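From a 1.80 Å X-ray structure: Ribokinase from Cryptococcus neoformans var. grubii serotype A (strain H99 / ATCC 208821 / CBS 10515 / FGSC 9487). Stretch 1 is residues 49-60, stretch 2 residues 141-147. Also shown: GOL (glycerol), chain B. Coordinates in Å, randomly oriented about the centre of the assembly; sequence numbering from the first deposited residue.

Stretch 1 49-60: GGKGANQAFAVA
Stretch 2 141-147: LLVQNEV

The first turn of a helix leaves its backbone amides without partners inside the helix, and side chains from a distant part of the chain can supply them. Ribokinase offers a compact example. Gly-50 occupies the N-cap position; its backbone angles (phi/psi 98/139°) call for glycine, because a CB would be jammed against the carbonyl O of the residue before. The helix runs from Lys-51 to Ala-60 and beyond with regular i to i+4 bonding, beginning with Asn-54 N to Gly-50 O at 2.9 Å. Facing it, an extended strand ends at Val-143 and passes into a loop; Lys-51 and Gln-144 mark the closest register, CA to CA 6.7 Å.

Two hydrogen bonds join the stretches. Lys-51 N donates to Glu-146 OE1 at 2.9 Å and a nearly straight 168°, so a carboxylate meets a free amide of the first turn. Glu-146 reaches it with chi1 m and chi2 t. One turn further on, Gln-55 (m, t, chi3 17°) accepts through OE1 from Gln-144 NE2 at 2.9 Å and 144°; the Gln-144 side chain is kinked at chi2 (m, p, chi3 24°), and in this shape its NE2 lies within reach of Gln-55 OE1.

Charge plays a looser part. Lys-51 (m, m, t, m) starts toward the loop, packing CB against Gln-144 CG at 3.7 Å, but its end leads away, leaving NZ 4.6 Å from Glu-146 OE2, beyond a salt bridge. Glycerol, probably from the crystallisation liquor, links them: Lys-51 NZ donates to its O3 at 3.1 Å, and O3 donates to Glu-146 OE2 at 2.6 Å.

Apolar packing is slight. Leu-142 (t, p) points toward the helix, its CD2 4.3 Å from Val-59 CG2, with Val-59 in the t rotamer. Val-143 and Asn-145 point away, alternating with Leu-142, Gln-144 and Glu-146. The two stretches together bury 343 Å².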

# COMPACT_ATOMS: atom_id res chain seq x y z
N GLY A 49 -20.60 -11.46 -3.61
CA GLY A 49 -20.57 -10.36 -2.67
C GLY A 49 -19.25 -9.59 -2.67
O GLY A 49 -18.53 -9.56 -3.67
N GLY A 50 -18.94 -8.98 -1.52
CA GLY A 50 -17.76 -8.15 -1.34
C GLY A 50 -18.08 -6.67 -1.47
O GLY A 50 -18.87 -6.27 -2.32
N LYS A 51 -17.49 -5.84 -0.60
CA LYS A 51 -17.75 -4.40 -0.66
C LYS A 51 -17.48 -3.83 -2.06
O LYS A 51 -18.31 -3.11 -2.63
CB LYS A 51 -16.92 -3.68 0.40
CG LYS A 51 -17.43 -3.84 1.85
CD LYS A 51 -18.55 -2.89 2.19
CE LYS A 51 -19.49 -3.46 3.29
NZ LYS A 51 -20.18 -4.70 2.73
N GLY A 52 -16.36 -4.21 -2.68
CA GLY A 52 -16.04 -3.63 -3.98
C GLY A 52 -16.99 -4.09 -5.07
O GLY A 52 -17.53 -3.29 -5.83
N ALA A 53 -17.21 -5.40 -5.17
CA ALA A 53 -18.11 -5.90 -6.21
C ALA A 53 -19.55 -5.40 -6.03
O ALA A 53 -20.23 -5.06 -7.01
CB ALA A 53 -18.08 -7.44 -6.22
N ASN A 54 -20.05 -5.43 -4.79
CA ASN A 54 -21.42 -4.97 -4.52
C ASN A 54 -21.60 -3.53 -4.96
O ASN A 54 -22.59 -3.17 -5.60
CB ASN A 54 -21.76 -5.05 -3.02
CG ASN A 54 -21.99 -6.46 -2.51
OD1 ASN A 54 -22.15 -7.39 -3.29
ND2 ASN A 54 -22.01 -6.61 -1.19
N GLN A 55 -20.66 -2.67 -4.56
CA GLN A 55 -20.78 -1.25 -4.86
C GLN A 55 -20.58 -1.00 -6.36
O GLN A 55 -21.29 -0.19 -6.95
CB GLN A 55 -19.79 -0.45 -4.00
CG GLN A 55 -20.26 -0.43 -2.55
CD GLN A 55 -19.34 0.33 -1.56
OE1 GLN A 55 -18.48 1.13 -1.95
NE2 GLN A 55 -19.51 0.03 -0.28
N ALA A 56 -19.67 -1.74 -7.00
CA ALA A 56 -19.50 -1.59 -8.45
C ALA A 56 -20.76 -2.02 -9.19
O ALA A 56 -21.20 -1.37 -10.15
CB ALA A 56 -18.30 -2.40 -8.94
N PHE A 57 -21.33 -3.15 -8.77
CA PHE A 57 -22.57 -3.65 -9.36
C PHE A 57 -23.68 -2.62 -9.25
O PHE A 57 -24.49 -2.45 -10.17
CB PHE A 57 -22.96 -4.94 -8.64
CG PHE A 57 -23.90 -5.78 -9.40
CD1 PHE A 57 -23.45 -6.61 -10.42
CD2 PHE A 57 -25.26 -5.76 -9.10
CE1 PHE A 57 -24.34 -7.41 -11.12
CE2 PHE A 57 -26.15 -6.55 -9.82
CZ PHE A 57 -25.69 -7.38 -10.82
N ALA A 58 -23.76 -1.93 -8.11
CA ALA A 58 -24.80 -0.92 -7.91
C ALA A 58 -24.55 0.31 -8.77
O ALA A 58 -25.49 0.88 -9.32
CB ALA A 58 -24.89 -0.55 -6.43
N VAL A 59 -23.29 0.73 -8.91
CA VAL A 59 -23.02 1.85 -9.82
C VAL A 59 -23.51 1.49 -11.21
O VAL A 59 -24.21 2.27 -11.87
CB VAL A 59 -21.52 2.22 -9.84
CG1 VAL A 59 -21.26 3.31 -10.89
CG2 VAL A 59 -21.06 2.70 -8.47
N ALA A 60 -23.19 0.27 -11.66
CA ALA A 60 -23.59 -0.17 -13.00
C ALA A 60 -25.10 -0.27 -13.13
O ALA A 60 -25.68 0.17 -14.12
CB ALA A 60 -22.92 -1.51 -13.31
N LEU A 141 -13.72 7.90 -7.56
CA LEU A 141 -13.08 6.75 -6.93
C LEU A 141 -13.94 6.29 -5.77
O LEU A 141 -14.39 7.10 -4.96
CB LEU A 141 -11.68 7.08 -6.44
CG LEU A 141 -10.99 6.01 -5.58
CD1 LEU A 141 -10.49 4.81 -6.46
CD2 LEU A 141 -9.82 6.64 -4.79
N LEU A 142 -14.16 4.98 -5.69
CA LEU A 142 -14.87 4.38 -4.56
C LEU A 142 -13.95 3.37 -3.89
O LEU A 142 -13.41 2.49 -4.56
CB LEU A 142 -16.14 3.71 -5.07
CG LEU A 142 -17.21 3.16 -4.17
CD1 LEU A 142 -17.55 4.14 -3.04
CD2 LEU A 142 -18.42 2.90 -5.05
N VAL A 143 -13.78 3.49 -2.56
CA VAL A 143 -12.89 2.63 -1.81
C VAL A 143 -13.58 2.23 -0.51
O VAL A 143 -14.49 2.91 -0.03
CB VAL A 143 -11.51 3.26 -1.48
CG1 VAL A 143 -10.55 3.18 -2.71
CG2 VAL A 143 -11.66 4.72 -1.02
N GLN A 144 -13.18 1.08 0.02
CA GLN A 144 -13.70 0.60 1.30
C GLN A 144 -12.51 0.12 2.09
O GLN A 144 -11.44 0.71 1.97
CB GLN A 144 -14.73 -0.52 1.11
CG GLN A 144 -15.79 -0.18 0.02
CD GLN A 144 -15.32 -0.59 -1.37
OE1 GLN A 144 -14.47 -1.49 -1.50
NE2 GLN A 144 -15.86 0.06 -2.41
N ASN A 145 -12.65 -0.97 2.86
CA ASN A 145 -11.48 -1.38 3.63
C ASN A 145 -11.32 -2.89 3.64
O ASN A 145 -10.84 -3.45 4.62
CB ASN A 145 -11.54 -0.86 5.08
CG ASN A 145 -10.20 -0.99 5.82
OD1 ASN A 145 -9.13 -0.76 5.23
ND2 ASN A 145 -10.24 -1.38 7.11
N GLU A 146 -11.68 -3.57 2.55
CA GLU A 146 -11.52 -5.02 2.49
C GLU A 146 -10.32 -5.45 1.65
O GLU A 146 -10.22 -6.64 1.31
CB GLU A 146 -12.79 -5.69 1.93
CG GLU A 146 -13.98 -5.60 2.90
CD GLU A 146 -15.23 -6.35 2.46
OE1 GLU A 146 -15.41 -6.62 1.24
OE2 GLU A 146 -16.06 -6.63 3.35
N VAL A 147 -9.45 -4.51 1.28
CA VAL A 147 -8.18 -4.78 0.61
C VAL A 147 -7.09 -4.16 1.47
O VAL A 147 -7.43 -3.48 2.46
CB VAL A 147 -8.20 -4.26 -0.84
CG1 VAL A 147 -9.41 -4.84 -1.55
CG2 VAL A 147 -8.24 -2.70 -0.87
C1 GOL B . -20.93 -8.16 1.54
O1 GOL B . -21.51 -8.94 0.46
C2 GOL B . -19.91 -9.09 2.23
O2 GOL B . -19.06 -9.69 1.31
C3 GOL B . -19.15 -8.27 3.29
O3 GOL B . -18.46 -7.25 2.57